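Local coordinates for alpha-amylase (Eisenia fetida, PDB 6M4K), which probably hydrolyses internal alpha-1,4-glucosidic linkages in starch-like polysaccharides, as a member of glycosyl hydrolase family 13, probably with calcium and chloride as cofactors, at residues Ile55-Tyr67 with Asn359-Asp371. Numbering follows the deposited sequence.
Sequences IVTDPPYPWWQRY and NDWVGPPTNGGGD. With SO4 (sulfate ion), chain E.
W361 lies flat against P59. The P59 CB sits 3.7 Å from the centroid of the six-membered ring, a CH-pi contact over one face. V362 CG2 covers the opposite face, and P62 CB and P60 O lie at the ring edge. The Y61 ring lies over the glycine turn 368-371, with G370 CA 3.5 Å from its centroid. Its CG is anti to the carbonyl carbon (chi1 -49°), which lays the ring over this backbone. G370 has no side chain, so its CA can come this close. A serine in place of Y61 would probably leave the G369-G370 backbone without its aromatic cover. The turn has a second modelled conformer. The W63 ring is held by its edge: NE1 donates to D360 O at 2.7 Å, in the ring plane and the carbonyl plane. W63 N also donates to W361 O, at 3.2 Å. Water joins W64 NE1, weakly, to D360 OD1; OD2 of D360 is hydrogen-bonded to H308. A second water links Q65 NE2 to G370 O. The contact joins the loop between strand 44-47 and helix 81-93 to that between strand 356-357 and helix 389-401, in the TIM-barrel catalytic part. Two W63 N-H groups thus bond backbone carbonyls, while P59 and G370 supply C-H groups to ring faces.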
# COMPACT_ATOMS: atom_id res chain seq x y z
N ILE A 55 -13.51 -8.35 -18.15
CA ILE A 55 -13.01 -7.47 -19.18
C ILE A 55 -14.11 -6.46 -19.47
O ILE A 55 -15.23 -6.85 -19.86
CB ILE A 55 -12.60 -8.25 -20.45
CG1 ILE A 55 -11.44 -9.19 -20.15
CG2 ILE A 55 -12.21 -7.27 -21.56
CD1 ILE A 55 -10.19 -8.49 -19.67
N VAL A 56 -13.82 -5.19 -19.25
CA VAL A 56 -14.76 -4.10 -19.46
C VAL A 56 -14.25 -3.31 -20.66
O VAL A 56 -13.11 -2.84 -20.66
CB VAL A 56 -14.87 -3.20 -18.22
CG1 VAL A 56 -15.72 -1.98 -18.53
CG2 VAL A 56 -15.44 -3.99 -17.04
N THR A 57 -15.10 -3.17 -21.67
CA THR A 57 -14.74 -2.40 -22.85
C THR A 57 -15.47 -1.06 -22.95
O THR A 57 -15.07 -0.22 -23.76
CB THR A 57 -14.96 -3.23 -24.13
OG1 THR A 57 -16.29 -3.73 -24.16
CG2 THR A 57 -14.00 -4.40 -24.18
N ASP A 58 -16.50 -0.84 -22.14
CA ASP A 58 -17.10 0.48 -22.00
C ASP A 58 -17.08 0.85 -20.51
O ASP A 58 -17.89 0.34 -19.75
CB ASP A 58 -18.54 0.49 -22.51
CG ASP A 58 -19.17 1.85 -22.42
OD1 ASP A 58 -18.42 2.84 -22.30
OD2 ASP A 58 -20.42 1.95 -22.48
N PRO A 59 -16.17 1.74 -20.09
CA PRO A 59 -15.12 2.40 -20.88
C PRO A 59 -13.98 1.42 -21.19
O PRO A 59 -13.99 0.29 -20.68
CB PRO A 59 -14.66 3.52 -19.94
CG PRO A 59 -14.80 2.92 -18.57
CD PRO A 59 -16.04 2.04 -18.65
N PRO A 60 -13.03 1.80 -22.04
CA PRO A 60 -12.07 0.80 -22.53
C PRO A 60 -11.00 0.43 -21.52
O PRO A 60 -10.04 1.18 -21.29
CB PRO A 60 -11.48 1.47 -23.79
CG PRO A 60 -11.70 2.91 -23.60
CD PRO A 60 -12.98 3.04 -22.84
N TYR A 61 -11.14 -0.77 -20.94
CA TYR A 61 -10.15 -1.44 -20.11
C TYR A 61 -9.75 -0.63 -18.88
O TYR A 61 -8.58 -0.32 -18.68
CB TYR A 61 -8.94 -1.84 -20.96
CG TYR A 61 -9.38 -2.54 -22.24
CD1 TYR A 61 -9.80 -3.87 -22.20
CD2 TYR A 61 -9.41 -1.88 -23.47
CE1 TYR A 61 -10.21 -4.53 -23.35
CE2 TYR A 61 -9.81 -2.54 -24.63
CZ TYR A 61 -10.21 -3.85 -24.56
OH TYR A 61 -10.62 -4.52 -25.71
N PRO A 62 -10.72 -0.26 -18.04
CA PRO A 62 -10.40 0.51 -16.83
C PRO A 62 -9.61 -0.32 -15.82
O PRO A 62 -9.64 -1.55 -15.83
CB PRO A 62 -11.79 0.85 -16.29
CG PRO A 62 -12.63 -0.33 -16.68
CD PRO A 62 -12.12 -0.71 -18.06
N TRP A 63 -8.93 0.37 -14.90
CA TRP A 63 -8.22 -0.37 -13.86
C TRP A 63 -9.20 -1.18 -13.01
O TRP A 63 -8.87 -2.29 -12.59
CB TRP A 63 -7.39 0.57 -12.96
CG TRP A 63 -8.22 1.53 -12.21
CD1 TRP A 63 -8.63 2.77 -12.63
CD2 TRP A 63 -8.80 1.34 -10.91
NE1 TRP A 63 -9.41 3.35 -11.67
CE2 TRP A 63 -9.54 2.50 -10.61
CE3 TRP A 63 -8.77 0.29 -9.98
CZ2 TRP A 63 -10.23 2.65 -9.41
CZ3 TRP A 63 -9.47 0.44 -8.79
CH2 TRP A 63 -10.19 1.62 -8.51
N TRP A 64 -10.40 -0.66 -12.80
CA TRP A 64 -11.30 -1.29 -11.83
C TRP A 64 -11.91 -2.59 -12.32
O TRP A 64 -12.54 -3.30 -11.53
CB TRP A 64 -12.35 -0.31 -11.31
CG TRP A 64 -13.05 0.54 -12.31
CD1 TRP A 64 -12.85 1.88 -12.51
CD2 TRP A 64 -14.11 0.15 -13.20
NE1 TRP A 64 -13.71 2.34 -13.48
CE2 TRP A 64 -14.48 1.31 -13.92
CE3 TRP A 64 -14.77 -1.05 -13.45
CZ2 TRP A 64 -15.50 1.30 -14.88
CZ3 TRP A 64 -15.78 -1.06 -14.43
CH2 TRP A 64 -16.13 0.11 -15.12
N GLN A 65 -11.74 -2.95 -13.60
CA GLN A 65 -12.21 -4.26 -14.05
C GLN A 65 -11.55 -5.38 -13.26
O GLN A 65 -12.14 -6.46 -13.10
CB GLN A 65 -11.96 -4.43 -15.56
CG GLN A 65 -10.52 -4.68 -15.90
CD GLN A 65 -10.24 -4.75 -17.40
OE1 GLN A 65 -11.15 -4.67 -18.23
NE2 GLN A 65 -8.97 -4.89 -17.74
N ARG A 66 -10.35 -5.15 -12.73
CA ARG A 66 -9.63 -6.19 -11.99
C ARG A 66 -10.22 -6.44 -10.61
O ARG A 66 -9.86 -7.45 -9.99
CB ARG A 66 -8.14 -5.88 -11.91
CG ARG A 66 -7.50 -5.88 -13.29
CD ARG A 66 -6.02 -5.67 -13.23
NE ARG A 66 -5.30 -6.86 -12.77
CZ ARG A 66 -4.01 -7.05 -12.98
NH1 ARG A 66 -3.31 -6.14 -13.65
NH2 ARG A 66 -3.40 -8.15 -12.56
N TYR A 67 -11.13 -5.60 -10.14
CA TYR A 67 -11.80 -5.80 -8.86
C TYR A 67 -13.17 -6.46 -9.03
O TYR A 67 -13.97 -6.46 -8.08
CB TYR A 67 -11.82 -4.49 -8.07
CG TYR A 67 -10.40 -4.16 -7.66
CD1 TYR A 67 -9.84 -4.74 -6.52
CD2 TYR A 67 -9.59 -3.35 -8.44
CE1 TYR A 67 -8.52 -4.50 -6.17
CE2 TYR A 67 -8.27 -3.10 -8.10
CZ TYR A 67 -7.75 -3.68 -6.96
OH TYR A 67 -6.43 -3.42 -6.65
N ASN A 359 -11.91 11.17 -15.27
CA ASN A 359 -11.09 10.18 -15.94
C ASN A 359 -10.47 9.20 -14.95
O ASN A 359 -9.45 8.58 -15.24
CB ASN A 359 -10.02 10.87 -16.78
CG ASN A 359 -10.62 11.82 -17.80
OD1 ASN A 359 -11.79 11.71 -18.16
ND2 ASN A 359 -9.81 12.77 -18.24
N ASP A 360 -11.11 9.04 -13.78
CA ASP A 360 -10.57 8.18 -12.74
C ASP A 360 -10.66 6.71 -13.08
O ASP A 360 -10.16 5.89 -12.31
CB ASP A 360 -11.21 8.47 -11.37
CG ASP A 360 -12.72 8.24 -11.33
OD1 ASP A 360 -13.31 7.77 -12.32
OD2 ASP A 360 -13.33 8.54 -10.27
N TRP A 361 -11.26 6.37 -14.22
CA TRP A 361 -11.38 4.99 -14.67
C TRP A 361 -10.18 4.53 -15.49
O TRP A 361 -10.00 3.32 -15.67
CB TRP A 361 -12.64 4.86 -15.54
CG TRP A 361 -12.66 5.80 -16.73
CD1 TRP A 361 -13.20 7.06 -16.77
CD2 TRP A 361 -12.12 5.55 -18.03
NE1 TRP A 361 -13.02 7.61 -18.03
CE2 TRP A 361 -12.36 6.70 -18.82
CE3 TRP A 361 -11.45 4.47 -18.61
CZ2 TRP A 361 -11.95 6.79 -20.16
CZ3 TRP A 361 -11.05 4.56 -19.95
CH2 TRP A 361 -11.31 5.72 -20.70
N VAL A 362 -9.35 5.47 -15.96
CA VAL A 362 -8.36 5.13 -16.97
C VAL A 362 -7.40 4.09 -16.43
O VAL A 362 -6.88 4.21 -15.31
CB VAL A 362 -7.65 6.41 -17.45
CG1 VAL A 362 -6.46 6.06 -18.32
CG2 VAL A 362 -8.64 7.31 -18.22
N GLY A 363 -7.17 3.04 -17.22
CA GLY A 363 -6.27 1.97 -16.87
C GLY A 363 -4.81 2.32 -17.11
O GLY A 363 -4.45 3.46 -17.44
N PRO A 364 -3.94 1.33 -16.94
CA PRO A 364 -2.50 1.57 -17.04
C PRO A 364 -2.08 1.93 -18.45
O PRO A 364 -2.87 1.78 -19.40
CB PRO A 364 -1.91 0.21 -16.62
CG PRO A 364 -2.95 -0.76 -16.97
CD PRO A 364 -4.24 -0.08 -16.66
N PRO A 365 -0.85 2.40 -18.61
CA PRO A 365 -0.31 2.69 -19.95
C PRO A 365 -0.51 1.51 -20.89
O PRO A 365 -0.17 0.37 -20.57
CB PRO A 365 1.17 2.97 -19.68
CG PRO A 365 1.18 3.55 -18.28
CD PRO A 365 0.12 2.74 -17.55
N THR A 366 -1.07 1.80 -22.05
CA THR A 366 -1.55 0.76 -22.94
C THR A 366 -1.41 1.24 -24.38
O THR A 366 -1.49 2.44 -24.67
CB THR A 366 -3.02 0.42 -22.64
OG1 THR A 366 -3.46 -0.65 -23.47
CG2 THR A 366 -3.94 1.64 -22.86
N ASN A 367 -1.17 0.31 -25.28
CA ASN A 367 -1.26 0.67 -26.68
C ASN A 367 -2.67 0.50 -27.20
O ASN A 367 -2.94 0.86 -28.36
CB ASN A 367 -0.24 -0.11 -27.50
CG ASN A 367 1.18 0.32 -27.19
OD1 ASN A 367 1.43 1.50 -26.92
ND2 ASN A 367 2.10 -0.63 -27.21
N GLY A 368 -3.58 0.02 -26.37
CA GLY A 368 -4.91 -0.38 -26.77
C GLY A 368 -5.11 -1.86 -26.56
O GLY A 368 -4.21 -2.60 -26.17
N GLY A 369 -6.35 -2.29 -26.82
CA GLY A 369 -6.66 -3.71 -26.78
C GLY A 369 -6.55 -4.35 -25.41
O GLY A 369 -6.47 -5.57 -25.33
N GLY A 370 -6.53 -3.55 -24.35
CA GLY A 370 -6.48 -4.10 -23.01
C GLY A 370 -5.12 -4.61 -22.57
O GLY A 370 -5.01 -5.12 -21.45
N ASP A 371 -4.10 -4.49 -23.41
CA ASP A 371 -2.75 -4.86 -22.99
C ASP A 371 -2.19 -3.79 -22.05
O ASP A 371 -2.79 -2.73 -21.84
CB ASP A 371 -1.85 -5.09 -24.21
CG ASP A 371 -1.66 -3.84 -25.07
OD1 ASP A 371 -1.81 -2.71 -24.59
OD2 ASP A 371 -1.33 -4.01 -26.27
S SO4 E . 5.66 -1.43 -25.25
O1 SO4 E . 5.65 -0.06 -24.74
O2 SO4 E . 5.45 -2.40 -24.17
O3 SO4 E . 6.95 -1.69 -25.89
O4 SO4 E . 4.59 -1.59 -26.23
O HOH W 1 -7.94 2.55 -19.90
O HOH W 2 -5.51 0.87 -19.87
O HOH W 3 -14.47 5.14 -12.72
O HOH W 4 -7.41 -5.78 -20.08